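Local structure of 6-carboxyhexanoate--CoA ligase (Aquifex aeolicus, 5TVA) at residues L3-M8 against G19-V24; M8-N13 against N38-F43; T136-W141 against Q233-I238. The protein is a ligase of the BioW family, modelled as one chain that holds coenzyme A and adenosine monophosphate. One frame throughout, in Å; residues are numbered along the deposited sequence.

Interaction 1 of 3, residues L3-M8 against G19-V24; sequences LFSVRM and GAERIV. With COA (coenzyme A), chain D.
R7 and E21 meet across a non-hydrogen-bonded pair, their side chains side by side and pointing the same way. The touching is done by the shafts: R7 CG lies 3.5 Å from E21 CD. R7 then bends at chi3 (-81°), so its charged end parts from the carboxylate and R7 NE stays 4.6 Å from E21 OE2, too far for a salt bridge. E21 is extended, CG anti to its backbone N, and so reaches S5, whose OG is likewise anti to N. S5 OG donates to E21 OE2 at 2.9 Å, coming from above the carboxylate plane. E21 OE1 is taken by the backbone N of H138, so both oxygens of this buried acid are bound. The R7 guanidinium has its own two charges to meet: NH1 approaches coenzyme A O5A obliquely at 3.1 Å, while NH2 makes a salt bridge with E51.

Behind these groups the backbones exchange six hydrogen bonds, two at each of the pairs F4 with V24, V6 with R22 and M8 with A20. The shortest runs from V6 N to R22 O, 2.7 Å, nearly along the C=O axis. The face carrying V6, M8 and A20 packs on L36 of helix 29-37; M8, bent at chi2 and chi3, curls until its CE is 4.4 Å from A20 CB. On the other face L3 CD1 meets I23 CG2 at 4.1 Å, over L237. At the end nearest the ligand, G19 has no side chain, and coenzyme A CDP settles 3.8 Å from its CA.

This is an antiparallel beta hairpin of strands 3-12 and 15-25, whose segments 3-8 and 19-24 run at 169°, with one end and one face forming part of the coenzyme A pocket.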
# COMPACT_ATOMS: atom_id res chain seq x y z
N LEU A 3 16.79 -15.12 -7.98
CA LEU A 3 16.18 -13.82 -7.81
C LEU A 3 16.92 -13.03 -6.74
O LEU A 3 17.44 -13.59 -5.77
CB LEU A 3 14.71 -13.94 -7.42
CG LEU A 3 13.68 -14.39 -8.44
CD1 LEU A 3 12.31 -14.44 -7.76
CD2 LEU A 3 13.65 -13.48 -9.69
N PHE A 4 16.93 -11.71 -6.92
CA PHE A 4 17.50 -10.79 -5.95
C PHE A 4 16.45 -9.73 -5.62
O PHE A 4 15.82 -9.16 -6.52
CB PHE A 4 18.78 -10.13 -6.49
CG PHE A 4 19.93 -11.09 -6.66
CD1 PHE A 4 20.02 -11.88 -7.80
CD2 PHE A 4 20.93 -11.19 -5.69
CE1 PHE A 4 21.08 -12.77 -7.97
CE2 PHE A 4 22.00 -12.08 -5.85
CZ PHE A 4 22.07 -12.87 -6.99
N SER A 5 16.26 -9.48 -4.33
CA SER A 5 15.39 -8.41 -3.87
C SER A 5 16.23 -7.14 -3.73
O SER A 5 17.30 -7.18 -3.12
CB SER A 5 14.77 -8.81 -2.53
OG SER A 5 14.37 -7.69 -1.78
N VAL A 6 15.76 -6.04 -4.31
CA VAL A 6 16.49 -4.77 -4.31
C VAL A 6 15.62 -3.74 -3.61
O VAL A 6 14.61 -3.30 -4.18
CB VAL A 6 16.85 -4.30 -5.72
CG1 VAL A 6 17.67 -3.02 -5.65
CG2 VAL A 6 17.61 -5.38 -6.45
N ARG A 7 16.02 -3.33 -2.41
CA ARG A 7 15.22 -2.41 -1.61
C ARG A 7 15.95 -1.10 -1.43
O ARG A 7 17.10 -1.09 -0.97
CB ARG A 7 14.89 -2.98 -0.22
CG ARG A 7 13.84 -4.09 -0.22
CD ARG A 7 13.67 -4.67 1.21
NE ARG A 7 14.72 -5.65 1.50
CZ ARG A 7 14.95 -6.21 2.70
NH1 ARG A 7 14.22 -5.89 3.76
NH2 ARG A 7 15.94 -7.10 2.83
N MET A 8 15.27 0.01 -1.74
CA MET A 8 15.83 1.35 -1.61
C MET A 8 14.94 2.19 -0.72
O MET A 8 13.71 2.14 -0.83
CB MET A 8 15.96 2.01 -3.00
CG MET A 8 16.54 3.46 -3.01
SD MET A 8 15.37 4.80 -2.61
CE MET A 8 14.21 4.67 -3.97
N GLY A 19 11.09 5.47 -1.61
CA GLY A 19 11.28 4.08 -1.23
C GLY A 19 10.63 3.17 -2.24
O GLY A 19 9.53 3.46 -2.73
N ALA A 20 11.29 2.07 -2.58
CA ALA A 20 10.81 1.20 -3.65
C ALA A 20 11.56 -0.11 -3.54
O ALA A 20 12.66 -0.17 -2.98
CB ALA A 20 11.02 1.83 -5.04
N GLU A 21 10.98 -1.15 -4.12
CA GLU A 21 11.59 -2.47 -4.16
C GLU A 21 11.40 -3.07 -5.55
O GLU A 21 10.35 -2.88 -6.18
CB GLU A 21 10.99 -3.40 -3.09
CG GLU A 21 11.52 -4.83 -3.13
CD GLU A 21 11.16 -5.63 -1.87
OE1 GLU A 21 10.46 -5.07 -0.99
OE2 GLU A 21 11.60 -6.80 -1.75
N ARG A 22 12.44 -3.76 -6.02
CA ARG A 22 12.39 -4.55 -7.24
C ARG A 22 12.94 -5.94 -6.95
O ARG A 22 13.92 -6.10 -6.22
CB ARG A 22 13.22 -3.89 -8.37
CG ARG A 22 12.78 -2.47 -8.69
CD ARG A 22 11.55 -2.44 -9.59
NE ARG A 22 11.17 -1.05 -9.90
CZ ARG A 22 10.34 -0.33 -9.16
NH1 ARG A 22 9.75 -0.86 -8.09
NH2 ARG A 22 10.06 0.92 -9.51
N ILE A 23 12.33 -6.96 -7.55
CA ILE A 23 12.77 -8.34 -7.40
C ILE A 23 13.00 -8.86 -8.80
O ILE A 23 12.04 -8.99 -9.57
CB ILE A 23 11.74 -9.21 -6.65
CG1 ILE A 23 11.34 -8.54 -5.35
CG2 ILE A 23 12.28 -10.60 -6.44
CD1 ILE A 23 10.21 -9.24 -4.63
N VAL A 24 14.25 -9.17 -9.14
CA VAL A 24 14.63 -9.42 -10.52
C VAL A 24 15.69 -10.51 -10.59
O VAL A 24 16.35 -10.84 -9.60
CB VAL A 24 15.15 -8.13 -11.22
CG1 VAL A 24 14.10 -7.02 -11.18
CG2 VAL A 24 16.45 -7.64 -10.59
N1A COA D . 8.17 5.11 5.23
C2A COA D . 8.82 5.70 6.24
N3A COA D . 9.96 5.20 6.70
C4A COA D . 10.48 4.07 6.19
C5A COA D . 9.83 3.43 5.13
C6A COA D . 8.62 4.01 4.66
N6A COA D . 7.87 3.33 3.53
N7A COA D . 10.54 2.35 4.79
C8A COA D . 11.60 2.30 5.57
N9A COA D . 11.59 3.35 6.40
C1B COA D . 12.65 3.46 7.45
C2B COA D . 12.78 4.30 8.39
O2B COA D . 11.55 4.64 9.10
C3B COA D . 13.58 3.16 9.33
O3B COA D . 12.57 2.19 9.71
P3B COA D . 11.89 1.91 11.22
O7A COA D . 11.83 0.42 11.39
O8A COA D . 12.66 2.53 12.35
O9A COA D . 10.48 2.44 11.28
C4B COA D . 14.48 2.65 8.54
O4B COA D . 14.11 3.13 7.09
C5B COA D . 14.57 1.05 8.54
O5B COA D . 13.56 0.49 7.76
P1A COA D . 13.71 -0.90 6.85
O1A COA D . 12.62 -1.89 7.28
O2A COA D . 15.07 -1.54 6.96
O3A COA D . 13.40 -0.50 5.29
P2A COA D . 13.92 -1.30 3.90
O4A COA D . 15.36 -0.83 3.64
O5A COA D . 13.98 -2.82 4.12
O6A COA D . 12.88 -0.86 2.64
CBP COA D . 10.66 -0.19 1.50
CCP COA D . 11.43 -0.79 2.79
CDP COA D . 10.93 1.34 1.41
CEP COA D . 11.32 -0.75 0.22
CAP COA D . 9.07 -0.51 1.57
OAP COA D . 8.33 0.54 2.06
C9P COA D . 8.40 -0.88 0.22
O9P COA D . 8.30 -2.03 -0.15
N8P COA D . 7.85 0.16 -0.65
C7P COA D . 7.22 -0.16 -1.97
C6P COA D . 5.75 0.21 -2.03
C5P COA D . 5.45 1.75 -1.86
O5P COA D . 5.93 2.38 -1.00
N4P COA D . 4.51 2.38 -2.82
C3P COA D . 4.21 3.87 -2.70
C2P COA D . 2.96 4.18 -3.54
S1P COA D . 1.70 3.01 -2.94

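Interaction 2 of 3, residues M8-N13 against N38-F43; sequences MRAQKN and NRPKEF. With COA (coenzyme A), chain D.
Apolar contacts carry most of this meeting between strand 8-12 and the loop that follows helix 29-37. The methyl end of M8 comes up against the shaft of R39, CE to CD 3.7 Å, the two chains crossing obliquely. R39 runs straight from CG to NE, which takes its guanidinium past M8 to a salt bridge with D162. A10 sets its single methyl against two loop residues, P40 and F43: CB is 3.9 Å from P40 CG and about as far from F43 CB. F43 has its CG between the backbone N and the carbonyl carbon, the crowded position (chi1 63°), and its ring end leads away from the strand, so that CB does the touching. Further along, K12 CE crosses the E42 chain and rests 3.6 Å from E42 CG.

Polar contacts between the two segments amount to no hydrogen bond at all. The nearest approach to a polar atom is by the F43 backbone, its CA 3.3 Å from Q11 O. K12 and E42 carry opposite charges, yet K12 NZ is 6.2 Å from E42 OE1; a weak bond to N13 OD1 is what its ammonium makes here.

Ligand contacts come from R9, which points away from the loop. It stretches out from CG to NE and sends NH1 to coenzyme A O4A, 3.1 Å, with the oxygen in the guanidinium plane. C4B of the ribose lies over one face of that same group, offset toward its rim.

The strand thus divides its chemistry by alternation: A10, M8 and K12 meet the loop through carbon, whereas R9 on the opposite face offers charge and a flat surface to coenzyme A. Charge pairing between R9 and the phosphate would be expected to strengthen that single bond.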
# COMPACT_ATOMS: atom_id res chain seq x y z
N MET A 8 15.27 0.01 -1.74
CA MET A 8 15.83 1.35 -1.61
C MET A 8 14.94 2.19 -0.72
O MET A 8 13.71 2.14 -0.83
CB MET A 8 15.96 2.01 -3.00
CG MET A 8 16.54 3.46 -3.01
SD MET A 8 15.37 4.80 -2.61
CE MET A 8 14.21 4.67 -3.97
N ARG A 9 15.55 2.96 0.18
CA ARG A 9 14.89 4.02 0.91
C ARG A 9 15.79 5.24 0.91
O ARG A 9 17.02 5.11 0.85
CB ARG A 9 14.59 3.61 2.35
CG ARG A 9 15.85 3.44 3.19
CD ARG A 9 15.51 2.90 4.56
NE ARG A 9 16.61 3.08 5.50
CZ ARG A 9 17.45 2.10 5.84
NH1 ARG A 9 17.30 0.89 5.31
NH2 ARG A 9 18.42 2.33 6.70
N ALA A 10 15.19 6.44 0.94
CA ALA A 10 15.95 7.69 0.88
C ALA A 10 15.30 8.72 1.78
O ALA A 10 14.08 8.79 1.88
CB ALA A 10 16.05 8.23 -0.55
N GLN A 11 16.14 9.50 2.46
CA GLN A 11 15.72 10.54 3.39
C GLN A 11 16.21 11.90 2.92
O GLN A 11 17.17 12.01 2.15
CB GLN A 11 16.25 10.29 4.82
CG GLN A 11 15.52 9.20 5.56
CD GLN A 11 16.05 9.00 6.97
OE1 GLN A 11 17.21 9.29 7.26
NE2 GLN A 11 15.18 8.52 7.86
N LYS A 12 15.53 12.94 3.41
CA LYS A 12 15.98 14.31 3.23
C LYS A 12 15.58 15.07 4.48
O LYS A 12 14.40 15.08 4.84
CB LYS A 12 15.37 14.95 1.98
CG LYS A 12 16.30 15.98 1.39
CD LYS A 12 15.58 17.23 0.89
CE LYS A 12 16.55 18.37 0.57
NZ LYS A 12 16.02 19.72 0.96
N ASN A 13 16.56 15.69 5.14
CA ASN A 13 16.33 16.41 6.39
C ASN A 13 15.68 15.52 7.43
O ASN A 13 14.77 15.94 8.15
CB ASN A 13 15.48 17.67 6.17
CG ASN A 13 16.06 18.61 5.12
OD1 ASN A 13 15.38 18.98 4.15
ND2 ASN A 13 17.31 19.01 5.30
N ASN A 38 18.14 6.38 -9.12
CA ASN A 38 17.69 7.59 -9.81
C ASN A 38 16.32 8.05 -9.34
O ASN A 38 15.87 9.10 -9.78
CB ASN A 38 17.64 7.34 -11.33
CG ASN A 38 17.50 8.63 -12.14
OD1 ASN A 38 18.35 9.51 -12.05
ND2 ASN A 38 16.43 8.76 -12.89
N ARG A 39 15.66 7.27 -8.44
CA ARG A 39 14.25 7.53 -8.15
C ARG A 39 14.00 8.84 -7.41
O ARG A 39 13.13 9.61 -7.85
CB ARG A 39 13.64 6.35 -7.38
CG ARG A 39 12.12 6.50 -7.10
CD ARG A 39 11.51 5.24 -6.45
NE ARG A 39 10.08 5.36 -6.12
CZ ARG A 39 9.10 5.02 -6.96
NH1 ARG A 39 9.39 4.58 -8.18
NH2 ARG A 39 7.83 5.13 -6.59
N PRO A 40 14.64 9.15 -6.29
CA PRO A 40 14.35 10.43 -5.64
C PRO A 40 15.07 11.60 -6.30
O PRO A 40 16.19 11.47 -6.80
CB PRO A 40 14.82 10.23 -4.20
CG PRO A 40 15.87 9.18 -4.29
CD PRO A 40 15.54 8.30 -5.47
N LYS A 41 14.43 12.77 -6.26
CA LYS A 41 15.01 13.98 -6.83
C LYS A 41 16.12 14.53 -5.94
O LYS A 41 17.25 14.76 -6.40
CB LYS A 41 13.92 15.05 -7.05
CG LYS A 41 12.77 14.68 -8.00
CD LYS A 41 13.23 13.51 -8.95
CE LYS A 41 14.37 13.82 -10.00
NZ LYS A 41 15.17 12.58 -10.33
N GLU A 42 15.81 14.77 -4.67
CA GLU A 42 16.75 15.28 -3.68
C GLU A 42 16.75 14.31 -2.51
O GLU A 42 15.70 13.81 -2.13
CB GLU A 42 16.36 16.69 -3.20
CG GLU A 42 17.51 17.62 -2.79
CD GLU A 42 18.72 17.51 -3.71
OE1 GLU A 42 19.80 17.08 -3.21
OE2 GLU A 42 18.59 17.85 -4.91
N PHE A 43 17.93 14.05 -1.93
CA PHE A 43 18.06 13.24 -0.73
C PHE A 43 19.42 13.51 -0.13
O PHE A 43 20.36 13.83 -0.86
CB PHE A 43 17.92 11.74 -1.02
CG PHE A 43 19.00 11.18 -1.93
CD1 PHE A 43 18.86 11.22 -3.32
CD2 PHE A 43 20.14 10.61 -1.39
CE1 PHE A 43 19.85 10.70 -4.16
CE2 PHE A 43 21.14 10.09 -2.22
CZ PHE A 43 21.00 10.13 -3.61
N1A COA D . 8.17 5.11 5.23
C2A COA D . 8.82 5.70 6.24
N3A COA D . 9.96 5.20 6.70
C4A COA D . 10.48 4.07 6.19
C5A COA D . 9.83 3.43 5.13
C6A COA D . 8.62 4.01 4.66
N6A COA D . 7.87 3.33 3.53
N7A COA D . 10.54 2.35 4.79
C8A COA D . 11.60 2.30 5.57
N9A COA D . 11.59 3.35 6.40
C1B COA D . 12.65 3.46 7.45
C2B COA D . 12.78 4.30 8.39
O2B COA D . 11.55 4.64 9.10
C3B COA D . 13.58 3.16 9.33
O3B COA D . 12.57 2.19 9.71
P3B COA D . 11.89 1.91 11.22
O7A COA D . 11.83 0.42 11.39
O8A COA D . 12.66 2.53 12.35
O9A COA D . 10.48 2.44 11.28
C4B COA D . 14.48 2.65 8.54
O4B COA D . 14.11 3.13 7.09
C5B COA D . 14.57 1.05 8.54
O5B COA D . 13.56 0.49 7.76
P1A COA D . 13.71 -0.90 6.85
O1A COA D . 12.62 -1.89 7.28
O2A COA D . 15.07 -1.54 6.96
O3A COA D . 13.40 -0.50 5.29
P2A COA D . 13.92 -1.30 3.90
O4A COA D . 15.36 -0.83 3.64
O5A COA D . 13.98 -2.82 4.12
O6A COA D . 12.88 -0.86 2.64
CBP COA D . 10.66 -0.19 1.50
CCP COA D . 11.43 -0.79 2.79
CDP COA D . 10.93 1.34 1.41
CEP COA D . 11.32 -0.75 0.22
CAP COA D . 9.07 -0.51 1.57
OAP COA D . 8.33 0.54 2.06
C9P COA D . 8.40 -0.88 0.22
O9P COA D . 8.30 -2.03 -0.15
N8P COA D . 7.85 0.16 -0.65
C7P COA D . 7.22 -0.16 -1.97
C6P COA D . 5.75 0.21 -2.03
C5P COA D . 5.45 1.75 -1.86
O5P COA D . 5.93 2.38 -1.00
N4P COA D . 4.51 2.38 -2.82
C3P COA D . 4.21 3.87 -2.70
C2P COA D . 2.96 4.18 -3.54
S1P COA D . 1.70 3.01 -2.94

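Interaction 3 of 3, residues T136-W141 against Q233-I238; sequences TIHFDW and QKVVLI. With AMP (adenosine monophosphate), chain C.
Parallel beta pairing joins strand 139-141 to strand 236-239, the middle strand of a three-stranded parallel sheet, and T136, three residues before the first strand, lies in the adenosine monophosphate pocket. The paired segments run at 24° to one another and swap hydrogen bonds in the staggered way of parallel strands, D140 straddling L237, bonded through N to V236 and through O to I238. D140 N donates to V236 O at 3.2 Å, nearly along the C=O axis, and I238 N donates to D140 O at 2.8 Å, in the carbonyl plane. One step earlier, V236 N reaches H138 O.

T136 reads the adenine with its backbone alone: its N donates to AMP N1, and its O accepts from AMP N6, each at 2.9 Å. That donor-acceptor pair matches the Watson-Crick edge of the base. T136 OG1 turns elsewhere, to N170 and Y217, which probably steadies the residue.

H138 has left-handed backbone angles (61°/46°) at the turn from pocket into strand. Its side chain crosses that of V235 obliquely, H138 CB 4.1 Å from V235 CG2, and I137 CD1 lies over the centre of one face of the H138 ring. F139 and V236 pair on the face where W141 and I238 also stand. F139 CG takes the crowded position between N and the carbonyl carbon, which swings the ring away from V236 toward L166 of helix 158-173; T136 O sits at the ring edge, in its plane. On the other face, D140 makes a salt bridge with R144 and takes a hydrogen bond from I23 N on OD2.

W141 NE1 is held by V161 O, and the far side of the indole meets I238 obliquely, CZ3 to CG2 3.6 Å.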
# COMPACT_ATOMS: atom_id res chain seq x y z
N THR A 136 4.22 -3.55 4.35
CA THR A 136 4.22 -4.60 3.33
C THR A 136 5.48 -4.45 2.48
O THR A 136 5.76 -3.36 1.98
CB THR A 136 2.98 -4.48 2.45
OG1 THR A 136 1.79 -4.56 3.24
CG2 THR A 136 2.97 -5.56 1.38
N ILE A 137 6.24 -5.54 2.32
CA ILE A 137 7.48 -5.54 1.55
C ILE A 137 7.58 -6.86 0.79
O ILE A 137 6.69 -7.71 0.88
CB ILE A 137 8.75 -5.31 2.41
CG1 ILE A 137 8.96 -6.42 3.45
CG2 ILE A 137 8.75 -3.91 3.10
CD1 ILE A 137 10.41 -6.44 3.97
N HIS A 138 8.67 -7.01 0.03
CA HIS A 138 8.99 -8.28 -0.64
C HIS A 138 7.89 -8.69 -1.62
O HIS A 138 7.45 -9.84 -1.65
CB HIS A 138 9.26 -9.40 0.37
CG HIS A 138 10.58 -9.29 1.06
ND1 HIS A 138 11.62 -8.53 0.57
CD2 HIS A 138 11.04 -9.88 2.18
CE1 HIS A 138 12.66 -8.64 1.38
NE2 HIS A 138 12.34 -9.46 2.36
N PHE A 139 7.46 -7.72 -2.41
CA PHE A 139 6.48 -7.93 -3.47
C PHE A 139 6.96 -7.16 -4.70
O PHE A 139 7.61 -6.12 -4.56
CB PHE A 139 5.07 -7.46 -3.05
CG PHE A 139 4.97 -5.99 -2.89
CD1 PHE A 139 4.65 -5.16 -3.99
CD2 PHE A 139 5.22 -5.41 -1.66
CE1 PHE A 139 4.59 -3.78 -3.86
CE2 PHE A 139 5.14 -4.04 -1.51
CZ PHE A 139 4.84 -3.21 -2.64
N ASP A 140 6.62 -7.67 -5.88
CA ASP A 140 6.88 -6.96 -7.13
C ASP A 140 6.04 -7.58 -8.23
O ASP A 140 5.60 -8.74 -8.13
CB ASP A 140 8.38 -7.00 -7.50
CG ASP A 140 8.77 -5.92 -8.53
OD1 ASP A 140 7.93 -5.05 -8.87
OD2 ASP A 140 9.95 -5.92 -8.97
N TRP A 141 5.77 -6.77 -9.27
CA TRP A 141 5.25 -7.31 -10.53
C TRP A 141 6.29 -8.23 -11.15
O TRP A 141 7.46 -7.87 -11.27
CB TRP A 141 4.92 -6.19 -11.54
CG TRP A 141 3.83 -5.26 -11.14
CD1 TRP A 141 3.97 -3.99 -10.67
CD2 TRP A 141 2.42 -5.54 -11.13
NE1 TRP A 141 2.74 -3.46 -10.37
CE2 TRP A 141 1.77 -4.38 -10.65
CE3 TRP A 141 1.65 -6.66 -11.46
CZ2 TRP A 141 0.38 -4.30 -10.52
CZ3 TRP A 141 0.27 -6.58 -11.33
CH2 TRP A 141 -0.35 -5.41 -10.87
N GLN A 233 7.67 -10.94 5.20
CA GLN A 233 8.71 -11.92 4.92
C GLN A 233 8.47 -12.72 3.64
O GLN A 233 9.43 -13.07 2.96
CB GLN A 233 8.87 -12.89 6.11
CG GLN A 233 9.29 -12.18 7.42
CD GLN A 233 9.68 -13.14 8.58
OE1 GLN A 233 9.59 -14.37 8.47
NE2 GLN A 233 10.11 -12.55 9.68
N LYS A 234 7.24 -13.05 3.29
CA LYS A 234 7.05 -13.90 2.13
C LYS A 234 7.31 -13.12 0.83
O LYS A 234 6.99 -11.93 0.72
CB LYS A 234 5.65 -14.50 2.15
CG LYS A 234 5.41 -15.53 1.07
CD LYS A 234 4.10 -16.27 1.28
CE LYS A 234 3.68 -17.01 0.02
NZ LYS A 234 4.72 -17.95 -0.46
N VAL A 235 7.94 -13.77 -0.14
CA VAL A 235 8.36 -13.13 -1.38
C VAL A 235 7.37 -13.52 -2.47
O VAL A 235 7.22 -14.71 -2.78
CB VAL A 235 9.80 -13.53 -1.76
CG1 VAL A 235 10.18 -12.91 -3.11
CG2 VAL A 235 10.78 -13.06 -0.70
N VAL A 236 6.68 -12.52 -3.02
CA VAL A 236 5.59 -12.73 -3.96
C VAL A 236 5.84 -11.92 -5.23
O VAL A 236 6.00 -10.70 -5.16
CB VAL A 236 4.24 -12.34 -3.35
CG1 VAL A 236 3.15 -12.46 -4.40
CG2 VAL A 236 3.94 -13.21 -2.16
N LEU A 237 5.87 -12.60 -6.37
CA LEU A 237 5.82 -11.97 -7.68
C LEU A 237 4.38 -12.02 -8.18
O LEU A 237 3.74 -13.07 -8.10
CB LEU A 237 6.73 -12.66 -8.69
CG LEU A 237 8.21 -12.74 -8.36
CD1 LEU A 237 8.92 -13.41 -9.49
CD2 LEU A 237 8.79 -11.36 -8.12
N ILE A 238 3.89 -10.90 -8.70
CA ILE A 238 2.51 -10.77 -9.16
C ILE A 238 2.51 -10.71 -10.67
O ILE A 238 3.24 -9.91 -11.27
CB ILE A 238 1.85 -9.53 -8.56
CG1 ILE A 238 1.89 -9.63 -7.04
CG2 ILE A 238 0.44 -9.40 -9.11
CD1 ILE A 238 1.85 -8.29 -6.35
P AMP C . 2.62 6.17 0.14
O1P AMP C . 1.98 5.02 -0.61
O2P AMP C . 4.13 6.03 0.12
O3P AMP C . 2.06 7.56 -0.10
O5' AMP C . 2.23 5.96 1.68
C5' AMP C . 0.94 6.28 2.19
C4' AMP C . 0.86 5.95 3.66
O4' AMP C . 0.75 4.51 3.80
C3' AMP C . 2.10 6.35 4.46
O3' AMP C . 1.98 7.62 5.06
C2' AMP C . 2.29 5.22 5.47
O2' AMP C . 1.56 5.50 6.65
C1' AMP C . 1.66 4.03 4.76
N9 AMP C . 2.65 3.17 4.07
C8 AMP C . 3.66 3.58 3.28
N7 AMP C . 4.38 2.52 2.82
C5 AMP C . 3.84 1.39 3.31
C6 AMP C . 4.07 -0.07 3.21
N6 AMP C . 5.09 -0.59 2.48
N1 AMP C . 3.23 -0.90 3.89
C2 AMP C . 2.22 -0.43 4.63
N3 AMP C . 1.95 0.88 4.77
C4 AMP C . 2.69 1.83 4.14

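Interactions 1 and 2 share M8 and strand 3-12, with centres about 15 Å apart; their segments alternate in the chain, and R39 packs on A20 where the two touch. Interaction 3 comes later in the sequence, in a different, parallel sheet, yet its centre lies only about 9 Å from that of interaction 1. E21 with H138 and I23 with D140 probably hydrogen-bond between the two sheets, and R7 packs on H138. Interaction 2 stays about 9 Å clear of interaction 3 at the nearest atoms. Coenzyme A touches all three contacts and so lies against both sheets, while T136 links interaction 3 to adenosine monophosphate as well.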